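Local coordinates for class B carbapenemase GOB-18 (Elizabethkingia meningoseptica, PDB 5K0W), which probably hydrolyses beta-lactam antibiotics, carbapenems among them, as a class B metallo-beta-lactamase with two zinc ions bound, at residues F184-E189 with Y193-A198; T168-P173 with K230-D235. All coordinates share one frame; numbering follows the deposited sequence.

Contact 1 (F184-E189 with Y193-A198); sequences FETKDE and YRVLIA
Tyr193 and Phe184 bury the most surface in this antiparallel beta hairpin, and Val195 comes next. The hairpin is built from strands 180-187 and 192-198. It belongs to the second sheet of the metallo-beta-lactamase alpha-beta/beta-alpha sandwich. Phe184 pairs with Val195, and Thr186 with Tyr193. Both are hydrogen-bonded pairs, and all four side chains leave on the same face of the sheet. Phe184 N bonds to Val195 O at 3.0 Å, and Val195 N returns a bond to Phe184 O. Thr186 and Tyr193 exchange the same two backbone bonds. Between them lies the non-hydrogen-bonded pair of Glu185 and Arg194, on the other face.

The Phe184 ring lies alongside Val195. Its CG sits between the backbone N and the carbonyl carbon (chi1 70°), which lays the ring over its neighbour. Val195 CB makes a CH-pi contact with one ring face, 4.0 Å from the centroid and offset toward the rim. Ile197 CD1 meets the ring edge at CE1, 3.7 Å away. Ile165 and Leu167 of strand 165-171 also touch the Phe184 side chain. Val195 CG2 turns the other way along the strand and touches Thr186 CG2 at 3.8 Å. The hydroxyl of Thr186 is bonded to Asn43 N.

From its place opposite Thr186, the Tyr193 side chain reaches along the hairpin toward the turn. Tyr257, Pro259 and Met263 pack on it. Asp188 stands at the ring edge, with its carboxylate turned 77° from the ring plane. Asp188 OD1 accepts a bond from Arg191 N in the turn, while OD2 is also bonded to Tyr257 OH. Tyr193 OH donates to Asp188 OD2 at 2.5 Å, approaching from above the carboxylate plane.

Contact 2 (T168-P173 with K230-D235); sequences TLLHHP and KKLDFD
Leu232 presents its two methyl groups to two different residues, Leu170 and His172. The contact joins the end of strand 165-171, in the second sheet of the metallo-beta-lactamase alpha-beta/beta-alpha sandwich, to the loop between helix 218-230 and strand 236-239. It is a small apolar contact with no hydrogen bond between the two segments.

The packed part is made by three side chains. Leu170 and Leu232 reach toward each other tip to tip, with Leu170 CD1 at 3.7 Å from Leu232 CD2. Leu196, from strand 192-198, touches both leucines and so ties this packing to the sheet. His172 comes from the direction opposite to Leu232. Its CG is anti to its carbonyl carbon (chi1 -68°), and the imidazole leans toward the loop. Thr225, Val228 and Met229 of helix 218-230 also touch it. One face of the ring lies against the chain itself, with Leu170 O 3.6 Å above its plane. His172 ND1 is hydrogen-bonded to Ser181 OG, which gives this nitrogen of the buried side chain a partner and should help fix the ring's rotation. The His172 side chain is about 8 Å from that of His175, a ligand of the first zinc ion.

The loop's other side is loose. Lys231 and Asp233 flank Leu232 in sequence; they and Lys230 are exposed and make no contact with 168-173. Phe234 is buried but does not reach 168-173; it packs on Leu196 and meets the Tyr268 ring edge-to-face. Leu232 alone therefore carries the loop's share of the contact. Its second methyl, CD1, stands 3.9 Å from His172 CE1.

In the fold
The centres of the two contacts lie 13 Å apart, and both reach the same five-stranded sheet. Along the chain, 168-173 comes first, then the hairpin of contact 1, then 230-235. Strands 165-171 and 180-187 are sheet neighbours. On the far side of the hairpin, strand 192-198 pairs in parallel with 236-239, which follows the loop of contact 2. The contacts also touch directly: Arg194 O probably accepts a bond from Asp235 N, and Arg194 NE donates one to Asp233 O. Each contact has one end near the zinc site: the side chains of Ile197 and His172 are each about 12 Å from a zinc ion. From Ile197, contact 1 runs away to the hairpin turn.

Contact 1 (F184-E189 with Y193-A198)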
# COMPACT_ATOMS: atom_id res chain seq x y z
N PHE A 184 -8.57 -10.00 3.10
CA PHE A 184 -9.96 -10.18 2.69
C PHE A 184 -10.14 -11.42 1.83
O PHE A 184 -9.17 -11.96 1.28
CB PHE A 184 -10.47 -8.93 1.95
CG PHE A 184 -9.85 -8.72 0.59
CD1 PHE A 184 -8.61 -8.11 0.46
CD2 PHE A 184 -10.51 -9.14 -0.56
CE1 PHE A 184 -8.02 -7.94 -0.79
CE2 PHE A 184 -9.93 -8.97 -1.82
CZ PHE A 184 -8.69 -8.36 -1.93
N GLU A 185 -11.38 -11.85 1.68
CA GLU A 185 -11.73 -12.95 0.82
C GLU A 185 -12.38 -12.37 -0.43
O GLU A 185 -13.05 -11.34 -0.36
CB GLU A 185 -12.71 -13.92 1.52
CG GLU A 185 -12.60 -15.37 1.04
CD GLU A 185 -11.90 -16.34 1.98
OE1 GLU A 185 -11.12 -15.90 2.86
OE2 GLU A 185 -12.14 -17.56 1.84
N THR A 186 -12.14 -13.01 -1.56
CA THR A 186 -12.74 -12.67 -2.86
C THR A 186 -12.99 -13.97 -3.61
O THR A 186 -12.37 -14.98 -3.31
CB THR A 186 -11.95 -11.62 -3.64
OG1 THR A 186 -12.74 -11.24 -4.77
CG2 THR A 186 -10.58 -12.12 -4.10
N LYS A 187 -13.91 -13.95 -4.57
CA LYS A 187 -14.23 -15.17 -5.29
C LYS A 187 -14.40 -15.01 -6.78
O LYS A 187 -14.84 -13.96 -7.28
CB LYS A 187 -15.44 -15.89 -4.65
CG LYS A 187 -16.78 -15.17 -4.84
CD LYS A 187 -17.75 -15.37 -3.67
CE LYS A 187 -18.02 -14.09 -2.87
NZ LYS A 187 -16.83 -13.60 -2.10
N ASP A 188 -14.04 -16.06 -7.50
CA ASP A 188 -14.29 -16.14 -8.92
C ASP A 188 -15.30 -17.27 -9.11
O ASP A 188 -15.90 -17.73 -8.13
CB ASP A 188 -12.99 -16.28 -9.76
CG ASP A 188 -12.09 -17.48 -9.48
OD1 ASP A 188 -12.54 -18.42 -8.77
OD2 ASP A 188 -10.94 -17.49 -9.98
N GLU A 189 -15.52 -17.70 -10.34
CA GLU A 189 -16.44 -18.78 -10.72
C GLU A 189 -16.00 -20.13 -10.14
O GLU A 189 -16.85 -20.95 -9.80
CB GLU A 189 -16.59 -18.82 -12.26
CG GLU A 189 -15.37 -18.37 -13.07
CD GLU A 189 -15.02 -16.89 -13.16
OE1 GLU A 189 -15.94 -16.04 -13.19
OE2 GLU A 189 -13.80 -16.57 -13.16
N TYR A 193 -10.75 -16.97 -2.26
CA TYR A 193 -9.32 -16.70 -2.05
C TYR A 193 -9.14 -15.74 -0.90
O TYR A 193 -9.68 -14.64 -0.94
CB TYR A 193 -8.68 -16.02 -3.28
CG TYR A 193 -8.85 -16.71 -4.61
CD1 TYR A 193 -9.91 -16.39 -5.45
CD2 TYR A 193 -7.89 -17.59 -5.09
CE1 TYR A 193 -10.03 -16.96 -6.72
CE2 TYR A 193 -7.97 -18.14 -6.36
CZ TYR A 193 -9.06 -17.84 -7.17
OH TYR A 193 -9.15 -18.40 -8.41
N ARG A 194 -8.32 -16.12 0.09
CA ARG A 194 -7.98 -15.24 1.20
C ARG A 194 -6.78 -14.44 0.70
O ARG A 194 -5.69 -14.99 0.52
CB ARG A 194 -7.69 -16.03 2.49
CG ARG A 194 -7.35 -15.16 3.70
CD ARG A 194 -7.70 -15.92 4.96
NE ARG A 194 -7.28 -15.25 6.20
CZ ARG A 194 -8.02 -14.35 6.84
NH1 ARG A 194 -7.57 -13.80 7.97
NH2 ARG A 194 -9.21 -13.98 6.36
N VAL A 195 -7.01 -13.17 0.38
CA VAL A 195 -6.01 -12.27 -0.18
C VAL A 195 -5.36 -11.38 0.88
O VAL A 195 -6.06 -10.78 1.70
CB VAL A 195 -6.59 -11.45 -1.36
CG1 VAL A 195 -5.55 -10.52 -1.97
CG2 VAL A 195 -7.16 -12.39 -2.44
N LEU A 196 -4.02 -11.31 0.87
CA LEU A 196 -3.23 -10.46 1.74
C LEU A 196 -2.53 -9.41 0.89
O LEU A 196 -1.78 -9.77 -0.03
CB LEU A 196 -2.19 -11.28 2.53
CG LEU A 196 -1.21 -10.47 3.38
CD1 LEU A 196 -1.84 -10.04 4.69
CD2 LEU A 196 0.08 -11.22 3.59
N ILE A 197 -2.78 -8.12 1.18
CA ILE A 197 -2.12 -7.00 0.52
C ILE A 197 -1.10 -6.52 1.57
O ILE A 197 -1.46 -5.84 2.51
CB ILE A 197 -3.11 -5.89 0.05
CG1 ILE A 197 -4.01 -6.42 -1.08
CG2 ILE A 197 -2.37 -4.60 -0.41
CD1 ILE A 197 -5.20 -5.59 -1.35
N ALA A 198 0.14 -6.97 1.45
CA ALA A 198 1.19 -6.72 2.42
C ALA A 198 2.01 -5.45 2.26
O ALA A 198 2.32 -5.04 1.16
CB ALA A 198 2.12 -7.92 2.47

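Contact 2 (T168-P173 with K230-D235)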
# COMPACT_ATOMS: atom_id res chain seq x y z
N THR A 168 -10.01 -6.41 6.42
CA THR A 168 -9.55 -6.26 7.79
C THR A 168 -8.21 -5.56 7.73
O THR A 168 -7.33 -6.00 6.97
CB THR A 168 -9.46 -7.63 8.52
OG1 THR A 168 -10.74 -8.23 8.53
CG2 THR A 168 -8.98 -7.51 9.95
N LEU A 169 -8.05 -4.48 8.50
CA LEU A 169 -6.79 -3.76 8.57
C LEU A 169 -5.88 -4.49 9.55
O LEU A 169 -6.28 -4.77 10.68
CB LEU A 169 -7.01 -2.31 9.04
CG LEU A 169 -5.79 -1.38 8.93
CD1 LEU A 169 -6.16 -0.04 8.32
CD2 LEU A 169 -5.11 -1.22 10.28
N LEU A 170 -4.66 -4.79 9.12
CA LEU A 170 -3.67 -5.43 9.97
C LEU A 170 -2.57 -4.38 10.21
O LEU A 170 -1.84 -4.04 9.28
CB LEU A 170 -3.09 -6.70 9.32
CG LEU A 170 -4.09 -7.77 8.84
CD1 LEU A 170 -3.41 -8.81 7.98
CD2 LEU A 170 -4.81 -8.43 10.00
N HIS A 171 -2.49 -3.85 11.44
CA HIS A 171 -1.49 -2.86 11.82
C HIS A 171 -0.09 -3.49 11.76
O HIS A 171 0.21 -4.42 12.53
CB HIS A 171 -1.81 -2.32 13.21
CG HIS A 171 -0.95 -1.17 13.66
ND1 HIS A 171 -0.89 0.02 12.95
CD2 HIS A 171 -0.19 -1.05 14.77
CE1 HIS A 171 -0.06 0.80 13.63
NE2 HIS A 171 0.38 0.21 14.72
N HIS A 172 0.73 -3.03 10.80
CA HIS A 172 2.11 -3.50 10.57
C HIS A 172 3.08 -2.30 10.59
O HIS A 172 3.58 -1.92 9.52
CB HIS A 172 2.18 -4.30 9.26
CG HIS A 172 1.44 -5.62 9.31
ND1 HIS A 172 0.93 -6.20 8.16
CD2 HIS A 172 1.14 -6.41 10.36
CE1 HIS A 172 0.33 -7.31 8.55
NE2 HIS A 172 0.44 -7.48 9.86
N PRO A 173 3.33 -1.66 11.77
CA PRO A 173 4.18 -0.46 11.78
C PRO A 173 5.67 -0.69 11.55
O PRO A 173 6.13 -1.82 11.48
CB PRO A 173 3.89 0.16 13.15
CG PRO A 173 3.52 -0.99 14.01
CD PRO A 173 2.81 -1.96 13.12
N LYS A 230 4.51 -13.29 10.37
CA LYS A 230 4.91 -14.70 10.21
C LYS A 230 3.76 -15.67 10.51
O LYS A 230 3.80 -16.81 10.05
CB LYS A 230 6.09 -15.03 11.16
CG LYS A 230 7.47 -14.66 10.62
CD LYS A 230 8.54 -14.60 11.72
CE LYS A 230 9.18 -15.93 12.06
NZ LYS A 230 10.16 -15.81 13.18
N LYS A 231 2.74 -15.21 11.28
CA LYS A 231 1.58 -16.02 11.70
C LYS A 231 0.31 -15.80 10.87
O LYS A 231 -0.76 -16.29 11.25
CB LYS A 231 1.27 -15.86 13.22
CG LYS A 231 2.42 -15.45 14.14
CD LYS A 231 2.55 -16.28 15.43
CE LYS A 231 1.72 -15.77 16.59
NZ LYS A 231 0.42 -16.49 16.70
N LEU A 232 0.42 -15.09 9.73
CA LEU A 232 -0.73 -14.82 8.86
C LEU A 232 -1.07 -16.02 7.98
O LEU A 232 -0.17 -16.74 7.52
CB LEU A 232 -0.50 -13.55 7.98
CG LEU A 232 -0.36 -12.20 8.71
CD1 LEU A 232 0.14 -11.12 7.77
CD2 LEU A 232 -1.67 -11.76 9.37
N ASP A 233 -2.39 -16.22 7.75
CA ASP A 233 -2.93 -17.27 6.88
C ASP A 233 -3.65 -16.61 5.70
O ASP A 233 -4.52 -15.75 5.89
CB ASP A 233 -3.91 -18.23 7.59
CG ASP A 233 -3.55 -18.68 8.98
OD1 ASP A 233 -2.51 -19.37 9.12
OD2 ASP A 233 -4.31 -18.36 9.92
N PHE A 234 -3.26 -16.98 4.48
CA PHE A 234 -3.77 -16.38 3.23
C PHE A 234 -3.58 -17.36 2.08
O PHE A 234 -2.76 -18.27 2.17
CB PHE A 234 -2.99 -15.06 2.91
CG PHE A 234 -1.50 -15.22 2.79
CD1 PHE A 234 -0.91 -15.52 1.56
CD2 PHE A 234 -0.67 -15.07 3.89
CE1 PHE A 234 0.46 -15.72 1.45
CE2 PHE A 234 0.71 -15.24 3.78
CZ PHE A 234 1.27 -15.56 2.56
N ASP A 235 -4.29 -17.14 0.96
CA ASP A 235 -4.14 -17.97 -0.23
C ASP A 235 -3.25 -17.24 -1.19
O ASP A 235 -2.31 -17.83 -1.74
CB ASP A 235 -5.51 -18.27 -0.87
CG ASP A 235 -6.36 -19.20 -0.02
OD1 ASP A 235 -5.81 -20.18 0.53
OD2 ASP A 235 -7.60 -18.97 0.06